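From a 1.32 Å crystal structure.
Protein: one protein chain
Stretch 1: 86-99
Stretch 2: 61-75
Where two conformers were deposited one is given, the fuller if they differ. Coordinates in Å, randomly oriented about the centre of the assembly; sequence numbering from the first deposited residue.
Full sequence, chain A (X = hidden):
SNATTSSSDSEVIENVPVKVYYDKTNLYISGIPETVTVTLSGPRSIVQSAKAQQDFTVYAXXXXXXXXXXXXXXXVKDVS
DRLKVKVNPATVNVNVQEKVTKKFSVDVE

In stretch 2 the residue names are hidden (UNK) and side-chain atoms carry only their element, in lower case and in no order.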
# COMPACT_ATOMS: atom_id res chain seq x y z
N LYS A 86 -1.71 -9.82 4.31
CA LYS A 86 -2.40 -9.65 3.00
C LYS A 86 -3.20 -8.37 3.07
O LYS A 86 -3.60 -7.90 4.14
CB LYS A 86 -3.27 -10.81 2.53
CG LYS A 86 -4.33 -11.20 3.52
CD LYS A 86 -5.25 -12.26 2.95
CE LYS A 86 -6.14 -12.80 4.05
NZ LYS A 86 -7.26 -13.63 3.52
N VAL A 87 -3.41 -7.79 1.90
CA VAL A 87 -4.03 -6.50 1.79
C VAL A 87 -5.26 -6.65 0.90
O VAL A 87 -5.22 -7.36 -0.13
CB VAL A 87 -3.05 -5.51 1.13
CG1 VAL A 87 -3.64 -4.13 1.03
CG2 VAL A 87 -1.72 -5.47 1.89
N ASN A 88 -6.35 -5.98 1.28
CA ASN A 88 -7.60 -6.00 0.52
C ASN A 88 -8.04 -4.57 0.23
O ASN A 88 -8.35 -3.84 1.20
CB ASN A 88 -8.68 -6.71 1.33
CG ASN A 88 -10.04 -6.70 0.66
OD1 ASN A 88 -10.12 -6.50 -0.54
ND2 ASN A 88 -11.08 -6.84 1.44
N PRO A 89 -8.07 -4.12 -1.02
CA PRO A 89 -7.76 -4.88 -2.22
C PRO A 89 -6.26 -5.15 -2.41
O PRO A 89 -5.43 -4.35 -1.97
CB PRO A 89 -8.20 -3.92 -3.34
CG PRO A 89 -7.99 -2.58 -2.76
CD PRO A 89 -8.46 -2.73 -1.34
N ALA A 90 -5.93 -6.29 -3.03
CA ALA A 90 -4.51 -6.63 -3.25
C ALA A 90 -3.88 -5.86 -4.38
O ALA A 90 -2.71 -5.55 -4.32
CB ALA A 90 -4.36 -8.12 -3.52
N THR A 91 -4.67 -5.52 -5.38
CA THR A 91 -4.19 -4.81 -6.54
C THR A 91 -5.19 -3.72 -6.81
O THR A 91 -6.38 -3.89 -6.49
CB THR A 91 -4.04 -5.80 -7.73
OG1 THR A 91 -3.26 -6.93 -7.34
CG2 THR A 91 -3.38 -5.16 -8.92
N VAL A 92 -4.73 -2.63 -7.39
CA VAL A 92 -5.57 -1.44 -7.71
C VAL A 92 -5.24 -0.84 -9.05
O VAL A 92 -4.12 -0.99 -9.54
CB VAL A 92 -5.41 -0.37 -6.59
CG1 VAL A 92 -5.78 -0.97 -5.25
CG2 VAL A 92 -4.01 0.18 -6.53
N ASN A 93 -6.24 -0.17 -9.65
CA ASN A 93 -6.07 0.58 -10.91
C ASN A 93 -5.51 1.95 -10.60
O ASN A 93 -5.93 2.59 -9.66
CB ASN A 93 -7.40 0.75 -11.70
CG ASN A 93 -7.79 -0.49 -12.44
OD1 ASN A 93 -7.59 -0.60 -13.67
ND2 ASN A 93 -8.34 -1.42 -11.74
N VAL A 94 -4.58 2.38 -11.44
CA VAL A 94 -3.97 3.68 -11.28
C VAL A 94 -3.93 4.36 -12.61
O VAL A 94 -3.93 3.77 -13.69
CB VAL A 94 -2.55 3.61 -10.72
CG1 VAL A 94 -2.58 2.85 -9.42
CG2 VAL A 94 -1.58 2.96 -11.68
N ASN A 95 -3.93 5.70 -12.49
CA ASN A 95 -3.85 6.58 -13.61
C ASN A 95 -2.65 7.48 -13.30
O ASN A 95 -2.66 8.28 -12.33
CB ASN A 95 -5.15 7.37 -13.74
CG ASN A 95 -5.23 8.16 -15.02
OD1 ASN A 95 -4.26 8.76 -15.48
ND2 ASN A 95 -6.41 8.18 -15.61
N VAL A 96 -1.61 7.33 -14.11
CA VAL A 96 -0.37 8.06 -13.94
C VAL A 96 -0.40 9.18 -14.93
O VAL A 96 -0.31 8.97 -16.15
CB VAL A 96 0.85 7.15 -14.20
CG1 VAL A 96 2.15 7.95 -14.07
CG2 VAL A 96 0.83 5.97 -13.24
N GLN A 97 -0.54 10.41 -14.44
CA GLN A 97 -0.66 11.54 -15.33
C GLN A 97 0.49 12.50 -15.23
O GLN A 97 1.06 12.70 -14.17
CB GLN A 97 -1.92 12.31 -15.00
CG GLN A 97 -3.16 11.47 -15.12
CD GLN A 97 -4.20 11.87 -14.11
OE1 GLN A 97 -4.73 12.98 -14.15
NE2 GLN A 97 -4.51 10.96 -13.18
N GLU A 98 0.79 13.13 -16.34
CA GLU A 98 1.83 14.14 -16.36
C GLU A 98 1.19 15.39 -15.77
O GLU A 98 0.01 15.73 -16.06
CB GLU A 98 2.31 14.44 -17.76
CG GLU A 98 3.07 13.28 -18.36
CD GLU A 98 3.44 13.51 -19.79
OE1 GLU A 98 2.57 13.37 -20.69
OE2 GLU A 98 4.64 13.78 -20.03
N LYS A 99 1.92 16.07 -14.92
CA LYS A 99 1.46 17.36 -14.36
C LYS A 99 1.26 18.42 -15.42
O LYS A 99 0.40 19.28 -15.31
CB LYS A 99 2.43 17.87 -13.29
CG LYS A 99 2.41 17.00 -12.06
CD LYS A 99 3.60 17.22 -11.15
CE LYS A 99 3.71 18.63 -10.61
NZ LYS A 99 4.91 18.77 -9.73
N UNK A 61 4.14 1.17 -5.25
CA UNK A 61 5.39 1.69 -5.81
C UNK A 61 5.25 1.86 -7.31
O UNK A 61 5.22 0.89 -8.07
o UNK A 61 7.93 2.58 -6.34
o UNK A 61 8.93 0.83 -5.60
c UNK A 61 6.56 0.79 -5.51
c UNK A 61 7.88 1.44 -5.84
N UNK A 62 5.15 3.12 -7.72
CA UNK A 62 5.00 3.45 -9.13
C UNK A 62 6.20 4.19 -9.66
O UNK A 62 6.11 4.95 -10.63
c UNK A 62 3.72 4.26 -9.31
c UNK A 62 1.27 4.20 -8.78
c UNK A 62 2.51 3.37 -9.00
c UNK A 62 2.30 2.32 -10.08
N UNK A 63 7.36 3.96 -9.04
CA UNK A 63 8.58 4.62 -9.48
C UNK A 63 9.00 4.32 -10.89
O UNK A 63 9.57 5.18 -11.54
c UNK A 63 11.00 5.22 -8.67
c UNK A 63 10.14 6.83 -6.85
c UNK A 63 10.74 6.67 -8.23
n UNK A 63 10.93 6.19 -5.75
c UNK A 63 9.76 4.31 -8.54
N UNK A 64 8.71 3.13 -11.39
CA UNK A 64 9.10 2.81 -12.75
C UNK A 64 7.94 2.89 -13.76
O UNK A 64 8.04 2.39 -14.88
n UNK A 64 11.57 0.12 -12.09
o UNK A 64 11.60 2.30 -11.66
c UNK A 64 9.71 1.41 -12.82
c UNK A 64 11.04 1.32 -12.13
N UNK A 65 6.85 3.55 -13.37
CA UNK A 65 5.68 3.58 -14.21
C UNK A 65 5.84 4.57 -15.34
O UNK A 65 6.55 5.58 -15.22
c UNK A 65 4.47 3.94 -13.38
N UNK A 66 5.23 4.24 -16.47
CA UNK A 66 5.14 5.15 -17.57
C UNK A 66 3.78 5.82 -17.46
O UNK A 66 2.85 5.37 -16.74
o UNK A 66 4.35 3.44 -19.09
c UNK A 66 5.32 4.43 -18.91
N UNK A 67 3.68 6.92 -18.18
CA UNK A 67 2.50 7.73 -18.16
C UNK A 67 1.36 6.93 -18.69
O UNK A 67 1.47 6.24 -19.72
c UNK A 67 4.62 10.64 -19.46
c UNK A 67 1.43 9.81 -19.14
c UNK A 67 2.71 9.00 -19.02
c UNK A 67 3.87 9.83 -18.42
N UNK A 68 0.25 7.02 -18.00
CA UNK A 68 -0.95 6.40 -18.45
C UNK A 68 -1.59 5.49 -17.43
O UNK A 68 -1.22 5.44 -16.24
N UNK A 69 -2.50 4.68 -17.90
CA UNK A 69 -3.30 3.82 -17.01
C UNK A 69 -2.66 2.44 -16.85
O UNK A 69 -2.02 1.91 -17.76
o UNK A 69 -4.69 3.47 -18.99
c UNK A 69 -5.46 5.02 -17.34
c UNK A 69 -4.72 3.71 -17.57
N UNK A 70 -2.81 1.85 -15.66
CA UNK A 70 -2.22 0.54 -15.35
C UNK A 70 -2.81 0.03 -14.05
O UNK A 70 -3.73 0.64 -13.50
n UNK A 70 1.07 3.42 -15.47
c UNK A 70 -0.71 0.66 -15.29
c UNK A 70 1.09 2.27 -14.76
o UNK A 70 2.12 1.67 -14.49
c UNK A 70 -0.23 1.73 -14.33
N UNK A 71 -2.28 -1.10 -13.58
CA UNK A 71 -2.65 -1.70 -12.30
C UNK A 71 -1.39 -1.94 -11.49
O UNK A 71 -0.31 -2.14 -12.05
c UNK A 71 -4.75 -2.81 -13.09
o UNK A 71 -5.52 -4.11 -14.88
c UNK A 71 -3.37 -3.00 -12.51
o UNK A 71 -5.43 -5.05 -12.86
c UNK A 71 -5.27 -4.08 -13.67
N UNK A 72 -1.54 -1.95 -10.18
CA UNK A 72 -0.39 -2.11 -9.28
C UNK A 72 -0.76 -2.94 -8.06
O UNK A 72 -1.81 -2.74 -7.46
c UNK A 72 0.20 -0.73 -8.84
c UNK A 72 -0.81 0.12 -8.08
c UNK A 72 1.47 -0.91 -8.02
N UNK A 73 0.10 -3.91 -7.72
CA UNK A 73 -0.11 -4.70 -6.52
C UNK A 73 0.46 -3.94 -5.31
O UNK A 73 1.57 -3.44 -5.33
c UNK A 73 0.40 -6.95 -5.39
c UNK A 73 1.03 -9.07 -4.24
n UNK A 73 -0.32 -9.35 -3.71
c UNK A 73 0.63 -6.05 -6.61
c UNK A 73 1.05 -8.31 -5.54
N UNK A 74 -0.33 -3.88 -4.24
CA UNK A 74 0.07 -3.23 -3.00
C UNK A 74 1.04 -4.08 -2.22
O UNK A 74 0.92 -5.29 -2.14
c UNK A 74 -3.28 -1.61 -1.90
c UNK A 74 -1.17 -2.89 -2.17
c UNK A 74 -2.17 -1.93 -2.86
c UNK A 74 -1.48 -0.67 -3.38
N UNK A 75 2.06 -3.42 -1.66
CA UNK A 75 3.13 -4.08 -0.91
C UNK A 75 3.09 -3.65 0.54
O UNK A 75 2.46 -2.64 0.87
c UNK A 75 5.96 -3.84 -3.54
o UNK A 75 6.03 -2.90 -4.37
c UNK A 75 4.65 -4.27 -2.95
c UNK A 75 4.47 -3.74 -1.54
n UNK A 75 7.02 -4.45 -3.09
O HOH W 1 -7.39 -2.23 -16.16
O HOH W 2 -1.27 -6.84 -2.25

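Position 61 carries two carbons, the second bearing two oxygens, and lies out of reach of stretch 1; it is Asp 61. At 62, four carbons forked at the second reach to 4.1 Å from Val 94 CG1 through one terminal methyl, which makes it Leu 62. Position 63 is a row of four carbons ending in nitrogen, Lys 63, whose backbone N donates to Asp 61 OD1 (3.1 Å). Position 64 has two carbons, the second with one oxygen and one nitrogen: Asn 64. A single carbon at 65, 4.2 Å from Val 96 CG2, gives Ala 65, which closes a type I turn begun at Leu 62. One carbon and one oxygen at 66, directed away from stretch 1, identify Ser 66.

At 67 the four carbons fork at the first, one arm being two carbons long, and that arm ends 3.1 Å from Glu 98 CD; this is Ile 67. Position 68 has no side-chain atoms. Its phi of 126° and psi of -165° would jam a CB against the preceding carbonyl oxygen, so it is Gly 68. Position 69 has one carbon carrying an oxygen and a carbon, the latter 3.7 Å from Asn 95 ND2: Thr 69.

Three carbons at 70, the third with one oxygen and one nitrogen, pack against Val 94 CG2 and Val 96 CG2. This is Gln 70, whose NE2 donates to Ser 66 O (2.9 Å) and Gly 68 O (3.1 Å), tying the side chain back to its own backbone. At 71, three carbons end in two oxygens, as in Glu 71; a water bridges its OE2 (2.9 Å) to Asn 93 OD1 (3.0 Å). Position 72 has one carbon carrying two others, against Val 92 and Val 94: Val 72. Four carbons in a row ending in nitrogen at 73 belong to Lys 73, whose NZ shares a water with Ala 90 O. At 74, four carbons forked at the second meet Val 87 and Val 92, hence Leu 74. Position 75, three carbons ending in oxygen and nitrogen, points away: Gln 75.

The contact is an antiparallel strand pairing. Reciprocal backbone hydrogen bonds join Val 96 with Gly 68, Val 94 with Gln 70 and Val 92 with Val 72, and Leu 74 N adds another to Ala 90 O (2.9 Å). One face, with Val 92, Val 94, Val 96 and Val 72, is largely apolar; the other carries Thr 91, Asn 93 and Asn 95 beside Lys 73, Glu 71 and Thr 69.

Stretch 2 (61-75) DLKNASIGTQEVKLQ
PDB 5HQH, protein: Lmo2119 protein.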